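Local coordinates for protein phospholipase C-beta (PLC-beta) (PDB 3QR0) that is a phospholipase C-beta, a multidomain protein with a PH domain, EF-hand-like regions, a calcium-bound TIM barrel and a C2 domain, at residues Asn98-Leu101 / Gln102-Cys105; Glu434-Gly437 / Glu438-Asp442; Lys443-Asp446 / Gly447-Leu450; Met544-Thr547 / Gln548-Lys552; Val561-Asn564 / Lys565-Thr569. One frame throughout, in Å; residues are numbered along the deposited sequence.

Interaction 1. Residues Asn98-Leu101 / Gln102-Cys105; sequences NIPL and QDKC
P100 and D103 meet where the chain of the PH domain turns into the short, weakly bonded helix 101-104, just ahead of strand 105-110. The backbone closes on itself in steps of three residues. D103 N makes a weak bond of 3.1 Å to P100 O, bent to 125°, and K104 N gives a better one of 3.0 Å to L101 O. C105 N then reaches back to Q102 O, completing a tight single turn.

The side chains pack around this turn. The D103 carboxylate folds back toward the proline: its OD2 lies 3.4 Å from P100 CD and is equally near CG, so an acidic oxygen rests against ring carbons. I99 sends its CG2 branch, anti to the backbone N, against the aliphatic part of K104, with CG2 and K104 CG 3.7 Å apart, and the same methyl group also touches D103 CB. K104 is buried, and its chain bends at chi3 (-75°), which brings CE to 3.6 Å from I99 O on the way to its polar end. There NZ is hydrogen-bonded to the backbone oxygens of G91, F94 and S96, so the ammonium group is held by carbonyls at the end of helix 85-93 and just beyond it. L101 leans the other way, onto K88 and T92 of that helix and V123 of strand 118-124. Its CD1 also comes within 4.2 Å of C105 SG, a loose contact between methyl group and sulfur.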
loop_
_atom_site.group_PDB
_atom_site.type_symbol
_atom_site.label_atom_id
_atom_site.label_comp_id
_atom_site.label_asym_id
_atom_site.label_seq_id
_atom_site.Cartn_x
_atom_site.Cartn_y
_atom_site.Cartn_z
ATOM N N ASN A 98 12.314 25.896 -30.784
ATOM C CA ASN A 98 13.606 25.232 -30.960
ATOM C C ASN A 98 13.810 24.070 -30.003
ATOM O O ASN A 98 14.770 23.318 -30.141
ATOM C CB ASN A 98 14.753 26.241 -30.817
ATOM C CG ASN A 98 14.793 27.233 -31.957
ATOM O OD1 ASN A 98 14.445 26.905 -33.090
ATOM N ND2 ASN A 98 15.219 28.457 -31.665
ATOM N N ILE A 99 12.916 23.931 -29.026
ATOM C CA ILE A 99 12.907 22.768 -28.145
ATOM C C ILE A 99 11.935 21.754 -28.745
ATOM O O ILE A 99 10.775 22.091 -28.979
ATOM C CB ILE A 99 12.459 23.137 -26.722
ATOM C CG1 ILE A 99 13.358 24.243 -26.155
ATOM C CG2 ILE A 99 12.488 21.904 -25.816
ATOM C CD1 ILE A 99 12.864 24.832 -24.859
ATOM N N PRO A 100 12.407 20.521 -29.022
ATOM C CA PRO A 100 11.546 19.500 -29.626
ATOM C C PRO A 100 10.276 19.277 -28.824
ATOM O O PRO A 100 10.310 19.303 -27.590
ATOM C CB PRO A 100 12.419 18.241 -29.602
ATOM C CG PRO A 100 13.801 18.750 -29.640
ATOM C CD PRO A 100 13.788 20.032 -28.856
ATOM N N LEU A 101 9.172 19.056 -29.526
ATOM C CA LEU A 101 7.864 18.950 -28.896
ATOM C C LEU A 101 7.870 17.992 -27.712
ATOM O O LEU A 101 7.421 18.349 -26.630
ATOM C CB LEU A 101 6.808 18.518 -29.918
ATOM C CG LEU A 101 5.391 18.302 -29.375
ATOM C CD1 LEU A 101 4.925 19.497 -28.550
ATOM C CD2 LEU A 101 4.423 18.017 -30.520
ATOM N N GLN A 102 8.395 16.788 -27.913
ATOM C CA GLN A 102 8.308 15.752 -26.888
ATOM C C GLN A 102 9.087 16.079 -25.607
ATOM O O GLN A 102 8.684 15.663 -24.521
ATOM C CB GLN A 102 8.740 14.393 -27.437
ATOM C CG GLN A 102 8.366 13.255 -26.493
ATOM C CD GLN A 102 8.240 11.903 -27.168
ATOM O OE1 GLN A 102 8.446 11.766 -28.374
ATOM N NE2 GLN A 102 7.900 10.887 -26.378
ATOM N N ASP A 103 10.179 16.830 -25.738
ATOM C CA ASP A 103 10.958 17.295 -24.583
ATOM C C ASP A 103 10.147 18.208 -23.649
ATOM O O ASP A 103 10.445 18.300 -22.453
ATOM C CB ASP A 103 12.222 18.036 -25.050
ATOM C CG ASP A 103 13.216 17.126 -25.770
ATOM O OD1 ASP A 103 13.090 15.885 -25.685
ATOM O OD2 ASP A 103 14.141 17.665 -26.412
ATOM N N LYS A 104 9.126 18.875 -24.196
ATOM C CA LYS A 104 8.249 19.760 -23.421
ATOM C C LYS A 104 7.004 19.075 -22.840
ATOM O O LYS A 104 6.293 19.670 -22.025
ATOM C CB LYS A 104 7.797 20.934 -24.288
ATOM C CG LYS A 104 8.937 21.800 -24.780
ATOM C CD LYS A 104 8.451 23.037 -25.512
ATOM C CE LYS A 104 7.928 22.724 -26.895
ATOM N NZ LYS A 104 7.840 23.962 -27.714
ATOM N N CYS A 105 6.739 17.841 -23.257
ATOM C CA CYS A 105 5.511 17.143 -22.867
ATOM C C CYS A 105 5.578 16.532 -21.470
ATOM O O CYS A 105 6.604 15.992 -21.063
ATOM C CB CYS A 105 5.163 16.055 -23.887
ATOM S SG CYS A 105 4.556 16.744 -25.440
#

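Interaction 2. Residues Glu434-Gly437 / Glu438-Asp442; sequences EAFG and ELLLD
F436 and L440 bracket the end of helix 422-436, where G437 leaves the helix with a positive phi of 51°, a value that suits glycine. Two backbone hydrogen bonds carry the chain round the corner. L439 N donates to F436 O at 3.1 Å, and one step on, L440 N donates to G437 O at 3.2 Å; this i to i+3 spacing continues the chain as a short 3-10 segment at 438-439.

A water adds a polar bridge, donating to G437 O and to L440 O at 2.8 Å each. The glycine oxygen is gripped twice, by a backbone N-H and by the water.

Among apolar contacts, F436 CB meets L440 CB at 4.0 Å and L439 CB at 4.3 Å, while L440 CD1 approaches ring atom CD2 of F436 obliquely. L439 CG packs against the carbonyl oxygen F436 O, 3.3 Å away; chi1 of -55° sets that carbon beside its own backbone N.

In the X-domain part of the TIM barrel this corner leads from the helix toward strand 466-469. F436 packs on V397 and A401 of helix 393-403 and on I466; L439 also touches I466, whose backbone bonds to L439 and L441, and L440 rests on I468.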
loop_
_atom_site.group_PDB
_atom_site.type_symbol
_atom_site.label_atom_id
_atom_site.label_comp_id
_atom_site.label_asym_id
_atom_site.label_seq_id
_atom_site.Cartn_x
_atom_site.Cartn_y
_atom_site.Cartn_z
ATOM N N GLU A 434 19.250 -4.307 -24.167
ATOM C CA GLU A 434 19.074 -2.957 -24.693
ATOM C C GLU A 434 18.172 -2.096 -23.809
ATOM O O GLU A 434 18.440 -0.910 -23.630
ATOM C CB GLU A 434 18.543 -3.007 -26.129
ATOM C CG GLU A 434 19.575 -3.560 -27.116
ATOM C CD GLU A 434 19.030 -3.762 -28.524
ATOM O OE1 GLU A 434 17.840 -3.471 -28.770
ATOM O OE2 GLU A 434 19.805 -4.222 -29.388
ATOM N N ALA A 435 17.118 -2.691 -23.251
ATOM C CA ALA A 435 16.180 -1.950 -22.408
ATOM C C ALA A 435 16.762 -1.631 -21.033
ATOM O O ALA A 435 16.612 -0.507 -20.542
ATOM C CB ALA A 435 14.869 -2.717 -22.259
ATOM N N PHE A 436 17.423 -2.612 -20.417
ATOM C CA PHE A 436 17.880 -2.485 -19.032
ATOM C C PHE A 436 19.287 -1.928 -18.881
ATOM O O PHE A 436 19.579 -1.283 -17.875
ATOM C CB PHE A 436 17.821 -3.834 -18.304
ATOM C CG PHE A 436 16.456 -4.469 -18.281
ATOM C CD1 PHE A 436 15.307 -3.704 -18.128
ATOM C CD2 PHE A 436 16.324 -5.848 -18.384
ATOM C CE1 PHE A 436 14.054 -4.303 -18.099
ATOM C CE2 PHE A 436 15.068 -6.451 -18.351
ATOM C CZ PHE A 436 13.940 -5.681 -18.215
ATOM N N GLY A 437 20.157 -2.198 -19.853
ATOM C CA GLY A 437 21.561 -1.787 -19.785
ATOM C C GLY A 437 22.236 -2.202 -18.484
ATOM O O GLY A 437 22.234 -3.381 -18.121
ATOM N N GLU A 438 22.788 -1.216 -17.779
ATOM C CA GLU A 438 23.516 -1.428 -16.521
ATOM C C GLU A 438 22.663 -2.038 -15.402
ATOM O O GLU A 438 23.196 -2.698 -14.510
ATOM C CB GLU A 438 24.089 -0.097 -16.026
ATOM C CG GLU A 438 25.141 -0.244 -14.933
ATOM C CD GLU A 438 25.675 1.087 -14.462
ATOM O OE1 GLU A 438 24.863 1.973 -14.113
ATOM O OE2 GLU A 438 26.909 1.241 -14.431
ATOM N N LEU A 439 21.351 -1.809 -15.447
ATOM C CA LEU A 439 20.427 -2.355 -14.442
ATOM C C LEU A 439 20.414 -3.883 -14.409
ATOM O O LEU A 439 20.127 -4.484 -13.375
ATOM C CB LEU A 439 18.996 -1.859 -14.690
ATOM C CG LEU A 439 18.762 -0.350 -14.770
ATOM C CD1 LEU A 439 17.300 -0.070 -15.119
ATOM C CD2 LEU A 439 19.168 0.337 -13.469
ATOM N N LEU A 440 20.705 -4.511 -15.542
ATOM C CA LEU A 440 20.642 -5.962 -15.649
ATOM C C LEU A 440 21.812 -6.625 -14.925
ATOM O O LEU A 440 22.973 -6.335 -15.222
ATOM C CB LEU A 440 20.642 -6.374 -17.118
ATOM C CG LEU A 440 20.415 -7.852 -17.424
ATOM C CD1 LEU A 440 19.077 -8.329 -16.864
ATOM C CD2 LEU A 440 20.483 -8.071 -18.932
ATOM N N LEU A 441 21.501 -7.511 -13.980
ATOM C CA LEU A 441 22.531 -8.291 -13.297
ATOM C C LEU A 441 22.796 -9.553 -14.109
ATOM O O LEU A 441 22.157 -10.588 -13.904
ATOM C CB LEU A 441 22.115 -8.649 -11.863
ATOM C CG LEU A 441 23.252 -9.253 -11.025
ATOM C CD1 LEU A 441 24.275 -8.183 -10.638
ATOM C CD2 LEU A 441 22.711 -9.949 -9.786
ATOM N N ASP A 442 23.742 -9.454 -15.034
ATOM C CA ASP A 442 24.030 -10.541 -15.973
ATOM C C ASP A 442 25.229 -11.393 -15.546
ATOM O O ASP A 442 25.639 -12.287 -16.286
ATOM C CB ASP A 442 24.247 -9.978 -17.390
ATOM C CG ASP A 442 25.433 -9.034 -17.475
ATOM O OD1 ASP A 442 26.045 -8.734 -16.428
ATOM O OD2 ASP A 442 25.756 -8.585 -18.593
HETATM O O HOH W 1 24.150 -5.313 -17.489
#

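Interaction 3. Residues Lys443-Asp446 / Gly447-Leu450; sequences KPID and GHPL
I445 and H448 are the first and last residues of a type II beta turn in the surface loop of the X domain between helix 422-436 and strand 466-469, closed by a hydrogen bond of 3.2 Å from H448 N to I445 O. Their side chains lie side by side and point the same way. With chi1 at 67°, I445 has CG1 between its backbone N and carbonyl carbon, and CD1 is thereby carried obliquely to 4.1 Å from H448 CD2. That same CD2 has D446 O near the ring plane, at the edge, 3.6 Å away.

G447 fills the third position of the turn with phi 87°, where a beta carbon would jam against D446 O. The two arms of the loop come together again through P444 CG and L450 CG, 4.0 Å apart, crossing at about a right angle.

Further out, Y520 OH is hydrogen-bonded to both I445 N and H448 O, joining the two arms. H448 ND1 is hydrogen-bonded to P455 O. Because a carbonyl oxygen can only accept, ND1 of H448 probably carries a proton, and the Y520 hydroxyl probably accepts from I445 N while donating to H448 O.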
loop_
_atom_site.group_PDB
_atom_site.type_symbol
_atom_site.label_atom_id
_atom_site.label_comp_id
_atom_site.label_asym_id
_atom_site.label_seq_id
_atom_site.Cartn_x
_atom_site.Cartn_y
_atom_site.Cartn_z
ATOM N N LYS A 443 25.773 -11.114 -14.360
ATOM C CA LYS A 443 26.948 -11.811 -13.824
ATOM C C LYS A 443 26.905 -11.862 -12.293
ATOM O O LYS A 443 26.352 -10.959 -11.663
ATOM C CB LYS A 443 28.226 -11.072 -14.218
ATOM C CG LYS A 443 28.804 -11.447 -15.573
ATOM C CD LYS A 443 30.210 -10.867 -15.760
ATOM C CE LYS A 443 31.163 -11.289 -14.634
ATOM N NZ LYS A 443 32.601 -11.194 -15.014
ATOM N N PRO A 444 27.520 -12.897 -11.685
ATOM C CA PRO A 444 27.660 -12.911 -10.223
ATOM C C PRO A 444 28.505 -11.743 -9.719
ATOM O O PRO A 444 29.396 -11.282 -10.429
ATOM C CB PRO A 444 28.379 -14.237 -9.946
ATOM C CG PRO A 444 28.139 -15.072 -11.143
ATOM C CD PRO A 444 28.057 -14.126 -12.295
ATOM N N ILE A 445 28.224 -11.273 -8.507
ATOM C CA ILE A 445 28.984 -10.169 -7.905
ATOM C C ILE A 445 30.119 -10.694 -7.029
ATOM O O ILE A 445 30.156 -11.879 -6.695
ATOM C CB ILE A 445 28.076 -9.213 -7.088
ATOM C CG1 ILE A 445 27.504 -9.897 -5.837
ATOM C CG2 ILE A 445 26.951 -8.685 -7.970
ATOM C CD1 ILE A 445 26.852 -8.933 -4.877
ATOM N N ASP A 446 31.034 -9.802 -6.652
ATOM C CA ASP A 446 32.180 -10.180 -5.835
ATOM C C ASP A 446 31.759 -10.677 -4.454
ATOM O O ASP A 446 30.874 -10.100 -3.818
ATOM C CB ASP A 446 33.159 -9.014 -5.677
ATOM C CG ASP A 446 34.564 -9.484 -5.387
ATOM O OD1 ASP A 446 35.188 -10.045 -6.310
ATOM O OD2 ASP A 446 35.043 -9.305 -4.244
ATOM N N GLY A 447 32.397 -11.756 -4.009
ATOM C CA GLY A 447 32.097 -12.372 -2.719
ATOM C C GLY A 447 30.974 -13.397 -2.767
ATOM O O GLY A 447 30.749 -14.110 -1.790
ATOM N N HIS A 448 30.269 -13.476 -3.898
ATOM C CA HIS A 448 29.095 -14.340 -4.012
ATOM C C HIS A 448 29.106 -15.168 -5.298
ATOM O O HIS A 448 28.234 -15.013 -6.157
ATOM C CB HIS A 448 27.821 -13.504 -3.895
ATOM C CG HIS A 448 27.666 -12.852 -2.558
ATOM N ND1 HIS A 448 27.029 -13.467 -1.502
ATOM C CD2 HIS A 448 28.105 -11.658 -2.091
ATOM C CE1 HIS A 448 27.061 -12.670 -0.449
ATOM N NE2 HIS A 448 27.713 -11.568 -0.777
ATOM N N PRO A 449 30.092 -16.069 -5.426
ATOM C CA PRO A 449 30.111 -16.962 -6.571
ATOM C C PRO A 449 28.996 -18.000 -6.465
ATOM O O PRO A 449 28.460 -18.228 -5.374
ATOM C CB PRO A 449 31.484 -17.626 -6.475
ATOM C CG PRO A 449 31.804 -17.614 -5.031
ATOM C CD PRO A 449 31.173 -16.374 -4.468
ATOM N N LEU A 450 28.654 -18.611 -7.596
ATOM C CA LEU A 450 27.598 -19.615 -7.649
ATOM C C LEU A 450 28.170 -20.996 -7.321
ATOM O O LEU A 450 28.272 -21.864 -8.185
ATOM C CB LEU A 450 26.929 -19.614 -9.026
ATOM C CG LEU A 450 26.336 -18.281 -9.490
ATOM C CD1 LEU A 450 25.836 -18.402 -10.933
ATOM C CD2 LEU A 450 25.213 -17.813 -8.566
#

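Interaction 4. Residues Met544-Thr547 / Gln548-Lys552; sequences MVET and QALNK. With GOL (glycerol), chain I.
The amide of Q548 has M544 on one side of its plane and a glycerol on the other. M544 CG sits over one face near the oxygen end, 3.5 Å from Q548 OE1, and the two side chains cross at about a right angle. From the opposite side, glycerol O2 donates to Q548 OE1 at 2.8 Å, well out of the amide plane. The same glycerol oxygen accepts a nearly straight bond of 2.9 Å from V545 N, so it links the strand end to the glutamine. Q548 reaches that point with CG anti to its backbone N (chi1 -178°) and an extended chain. The glycerol, probably from the crystallisation liquor, is held further by Y572 OH and S543 O.

Here strand 540-545 of the barrel's parallel sheet gives way to helix 546-555, with V545 at the N-cap position. Its oxygen accepts A549 N at 3.2 Å and a weak, bent bond from Q548 N. The helix continues with L550 N to E546 O at 2.9 Å and N551 N to T547 O. The V545 side chain lies about 10 Å from the bound calcium ion, whose site includes N339, E368, D370 and E417.

M544, extended beyond CG, lays its SD 4.0 Å from A549 CB. One helical turn on, L550 CG comes to 3.2 Å from E546 O, while the buried E546 carboxylate, through OE1, forms a salt bridge with R577 and also accepts K574 N. T547 OG1 bonds D500, and N551 ND2 bonds E497, both on helix 488-501.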
loop_
_atom_site.group_PDB
_atom_site.type_symbol
_atom_site.label_atom_id
_atom_site.label_comp_id
_atom_site.label_asym_id
_atom_site.label_seq_id
_atom_site.Cartn_x
_atom_site.Cartn_y
_atom_site.Cartn_z
ATOM N N MET A 544 6.573 -22.629 -7.063
ATOM C CA MET A 544 5.550 -23.639 -6.838
ATOM C C MET A 544 4.151 -23.078 -7.037
ATOM O O MET A 544 3.798 -22.044 -6.459
ATOM C CB MET A 544 5.638 -24.152 -5.404
ATOM C CG MET A 544 6.985 -24.678 -4.987
ATOM S SD MET A 544 6.872 -25.393 -3.333
ATOM C CE MET A 544 8.589 -25.820 -3.028
ATOM N N VAL A 545 3.333 -23.781 -7.813
ATOM C CA VAL A 545 1.903 -23.492 -7.840
ATOM C C VAL A 545 1.374 -23.729 -6.423
ATOM O O VAL A 545 1.950 -24.513 -5.673
ATOM C CB VAL A 545 1.161 -24.351 -8.889
ATOM C CG1 VAL A 545 1.096 -25.832 -8.466
ATOM C CG2 VAL A 545 -0.235 -23.787 -9.147
ATOM N N GLU A 546 0.314 -23.027 -6.029
ATOM C CA GLU A 546 -0.166 -23.122 -4.655
ATOM C C GLU A 546 -0.453 -24.564 -4.245
ATOM O O GLU A 546 -0.199 -24.934 -3.111
ATOM C CB GLU A 546 -1.393 -22.229 -4.411
ATOM C CG GLU A 546 -2.677 -22.677 -5.066
ATOM C CD GLU A 546 -3.832 -21.723 -4.782
ATOM O OE1 GLU A 546 -4.113 -20.864 -5.638
ATOM O OE2 GLU A 546 -4.457 -21.825 -3.703
ATOM N N THR A 547 -0.956 -25.376 -5.172
ATOM C CA THR A 547 -1.234 -26.786 -4.904
ATOM C C THR A 547 0.024 -27.544 -4.456
ATOM O O THR A 547 -0.038 -28.341 -3.522
ATOM C CB THR A 547 -1.838 -27.480 -6.142
ATOM O OG1 THR A 547 -2.927 -26.694 -6.641
ATOM C CG2 THR A 547 -2.341 -28.876 -5.794
ATOM N N GLN A 548 1.163 -27.286 -5.104
ATOM C CA GLN A 548 2.412 -27.958 -4.724
ATOM C C GLN A 548 2.873 -27.485 -3.354
ATOM O O GLN A 548 3.216 -28.299 -2.499
ATOM C CB GLN A 548 3.526 -27.724 -5.750
ATOM C CG GLN A 548 4.851 -28.444 -5.413
ATOM C CD GLN A 548 5.923 -28.275 -6.485
ATOM O OE1 GLN A 548 6.024 -27.225 -7.112
ATOM N NE2 GLN A 548 6.735 -29.312 -6.686
ATOM N N ALA A 549 2.875 -26.171 -3.159
ATOM C CA ALA A 549 3.318 -25.562 -1.907
ATOM C C ALA A 549 2.467 -26.019 -0.722
ATOM O O ALA A 549 2.993 -26.217 0.366
ATOM C CB ALA A 549 3.304 -24.046 -2.019
ATOM N N LEU A 550 1.163 -26.189 -0.943
ATOM C CA LEU A 550 0.253 -26.704 0.090
ATOM C C LEU A 550 0.571 -28.145 0.483
ATOM O O LEU A 550 0.520 -28.490 1.661
ATOM C CB LEU A 550 -1.205 -26.610 -0.371
ATOM C CG LEU A 550 -1.813 -25.209 -0.378
ATOM C CD1 LEU A 550 -3.137 -25.181 -1.144
ATOM C CD2 LEU A 550 -2.000 -24.714 1.057
ATOM N N ASN A 551 0.896 -28.985 -0.497
ATOM C CA ASN A 551 1.335 -30.354 -0.203
ATOM C C ASN A 551 2.614 -30.389 0.647
ATOM O O ASN A 551 2.716 -31.182 1.580
ATOM C CB ASN A 551 1.521 -31.161 -1.494
ATOM C CG ASN A 551 0.196 -31.518 -2.153
ATOM O OD1 ASN A 551 -0.832 -31.621 -1.481
ATOM N ND2 ASN A 551 0.213 -31.700 -3.475
ATOM N N LYS A 552 3.580 -29.527 0.333
ATOM C CA LYS A 552 4.820 -29.469 1.112
ATOM C C LYS A 552 4.550 -28.935 2.524
ATOM O O LYS A 552 5.066 -29.466 3.507
ATOM C CB LYS A 552 5.872 -28.589 0.419
ATOM C CG LYS A 552 6.187 -28.948 -1.037
ATOM C CD LYS A 552 6.336 -30.444 -1.288
ATOM C CE LYS A 552 6.621 -30.717 -2.754
ATOM N NZ LYS A 552 6.695 -32.172 -3.067
HETATM C C1 GOL I . 6.055 -25.579 -11.046
HETATM O O1 GOL I . 5.820 -24.191 -11.128
HETATM C C2 GOL I . 4.802 -26.299 -10.550
HETATM O O2 GOL I . 4.543 -25.993 -9.195
HETATM C C3 GOL I . 4.984 -27.805 -10.693
HETATM O O3 GOL I . 3.721 -28.387 -10.909
#

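Interaction 5. Residues Val561-Asn564 / Lys565-Thr569; sequences VDYN and KKQIT
K565 answers D562 twice. Its backbone N donates to D562 O at 3.1 Å, and its extended side chain brings NZ to D562 OD2 in a 2.8 Å salt bridge, met on the anti side and 32° out of the carboxylate plane. NZ also bonds K631 O, while D562 OD1 is paired with R635. K566 N adds a weak bond to Y563 O.

Q567 N makes a stronger one to the same oxygen, 3.0 Å. Its CB then stands over one face of the Y563 ring, 3.9 Å from the centroid and 23° off the normal, a CH-pi contact; the amide, turned 45° from the ring, bonds E540 O. Q567 O receives a CA-H...O contact from N564 CA at 3.3 Å.

T569 OG1 donates to N564 OD1 in the carbonyl plane, a short hydrogen bond of 2.5 Å, and lies at the ring edge of Y563, 3.2 Å from CE2.

In the Y-domain part of the TIM barrel this turn carries helix 557-563 into strand 569-572. Y563 and Q567 pack on A532 of helix 529-535, I568 rests on M541 of strand 540-545, and T569 bonds through its backbone to L595 of strand 595-596.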
loop_
_atom_site.group_PDB
_atom_site.type_symbol
_atom_site.label_atom_id
_atom_site.label_comp_id
_atom_site.label_asym_id
_atom_site.label_seq_id
_atom_site.Cartn_x
_atom_site.Cartn_y
_atom_site.Cartn_z
ATOM N N VAL A 561 9.983 -24.253 6.373
ATOM C CA VAL A 561 10.529 -23.069 7.039
ATOM C C VAL A 561 12.067 -23.059 6.996
ATOM O O VAL A 561 12.669 -22.025 6.719
ATOM C CB VAL A 561 10.035 -22.969 8.500
ATOM C CG1 VAL A 561 10.761 -21.859 9.255
ATOM C CG2 VAL A 561 8.515 -22.745 8.541
ATOM N N ASP A 562 12.687 -24.213 7.242
ATOM C CA ASP A 562 14.149 -24.320 7.225
ATOM C C ASP A 562 14.733 -24.104 5.827
ATOM O O ASP A 562 15.742 -23.421 5.674
ATOM C CB ASP A 562 14.603 -25.681 7.761
ATOM C CG ASP A 562 14.600 -25.759 9.289
ATOM O OD1 ASP A 562 14.957 -26.835 9.805
ATOM O OD2 ASP A 562 14.248 -24.773 9.971
ATOM N N TYR A 563 14.099 -24.689 4.815
ATOM C CA TYR A 563 14.485 -24.470 3.414
ATOM C C TYR A 563 14.541 -22.975 3.071
ATOM O O TYR A 563 15.493 -22.501 2.436
ATOM C CB TYR A 563 13.509 -25.204 2.479
ATOM C CG TYR A 563 13.638 -24.825 1.021
ATOM C CD1 TYR A 563 14.460 -25.546 0.158
ATOM C CD2 TYR A 563 12.939 -23.738 0.506
ATOM C CE1 TYR A 563 14.579 -25.191 -1.186
ATOM C CE2 TYR A 563 13.054 -23.377 -0.829
ATOM C CZ TYR A 563 13.870 -24.105 -1.669
ATOM O OH TYR A 563 13.973 -23.726 -2.989
ATOM N N ASN A 564 13.530 -22.234 3.517
ATOM C CA ASN A 564 13.420 -20.802 3.227
ATOM C C ASN A 564 14.374 -19.897 4.023
ATOM O O ASN A 564 14.347 -18.677 3.866
ATOM C CB ASN A 564 11.968 -20.338 3.422
ATOM C CG ASN A 564 11.059 -20.767 2.281
ATOM O OD1 ASN A 564 11.473 -20.800 1.121
ATOM N ND2 ASN A 564 9.812 -21.096 2.603
ATOM N N LYS A 565 15.210 -20.479 4.877
ATOM C CA LYS A 565 16.235 -19.704 5.564
ATOM C C LYS A 565 17.434 -19.428 4.660
ATOM O O LYS A 565 18.123 -18.428 4.838
ATOM C CB LYS A 565 16.671 -20.399 6.856
ATOM C CG LYS A 565 15.549 -20.463 7.872
ATOM C CD LYS A 565 15.934 -21.187 9.140
ATOM C CE LYS A 565 14.743 -21.256 10.104
ATOM N NZ LYS A 565 14.928 -22.327 11.107
ATOM N N LYS A 566 17.662 -20.309 3.691
ATOM C CA LYS A 566 18.796 -20.196 2.780
ATOM C C LYS A 566 18.388 -20.028 1.319
ATOM O O LYS A 566 19.089 -19.358 0.563
ATOM C CB LYS A 566 19.696 -21.420 2.930
ATOM C CG LYS A 566 20.353 -21.515 4.291
ATOM C CD LYS A 566 21.220 -22.765 4.409
ATOM C CE LYS A 566 22.162 -22.673 5.598
ATOM N NZ LYS A 566 23.079 -23.846 5.669
ATOM N N GLN A 567 17.267 -20.633 0.929
ATOM C CA GLN A 567 16.807 -20.611 -0.456
ATOM C C GLN A 567 15.461 -19.916 -0.581
ATOM O O GLN A 567 14.765 -19.694 0.405
ATOM C CB GLN A 567 16.735 -22.031 -1.020
ATOM C CG GLN A 567 18.112 -22.672 -1.172
ATOM C CD GLN A 567 18.052 -24.101 -1.652
ATOM O OE1 GLN A 567 18.312 -25.029 -0.889
ATOM N NE2 GLN A 567 17.705 -24.292 -2.924
ATOM N N ILE A 568 15.108 -19.576 -1.814
ATOM C CA ILE A 568 13.894 -18.822 -2.092
ATOM C C ILE A 568 12.787 -19.717 -2.639
ATOM O O ILE A 568 13.039 -20.575 -3.488
ATOM C CB ILE A 568 14.183 -17.690 -3.101
ATOM C CG1 ILE A 568 15.035 -16.611 -2.423
ATOM C CG2 ILE A 568 12.879 -17.098 -3.639
ATOM C CD1 ILE A 568 15.606 -15.592 -3.360
ATOM N N THR A 569 11.566 -19.500 -2.146
ATOM C CA THR A 569 10.366 -20.091 -2.723
ATOM C C THR A 569 9.488 -18.990 -3.295
ATOM O O THR A 569 9.229 -17.974 -2.639
ATOM C CB THR A 569 9.522 -20.856 -1.681
ATOM O OG1 THR A 569 10.357 -21.730 -0.930
ATOM C CG2 THR A 569 8.426 -21.691 -2.367
#

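The five contacts run in series along the chain, and only one lies outside the barrel: interaction 1 belongs to the PH domain, its centre about 28 Å from that of interaction 2 and over 40 Å from the rest. Interactions 2 and 3 adjoin in sequence, with centres about 17 Å apart, between helix 422-436 and strand 466-469 of the X half. Interactions 4 and 5 belong to the Y half, about 15 Å apart by centres. Interaction 4 opens helix 546-555 and interaction 5 closes helix 557-563, the next; they touch where M544 SD packs on T569 CG2 at 4.1 Å, between strands 540-545 and 569-572. Four contacts thus lie at junctions and loops of one TIM barrel.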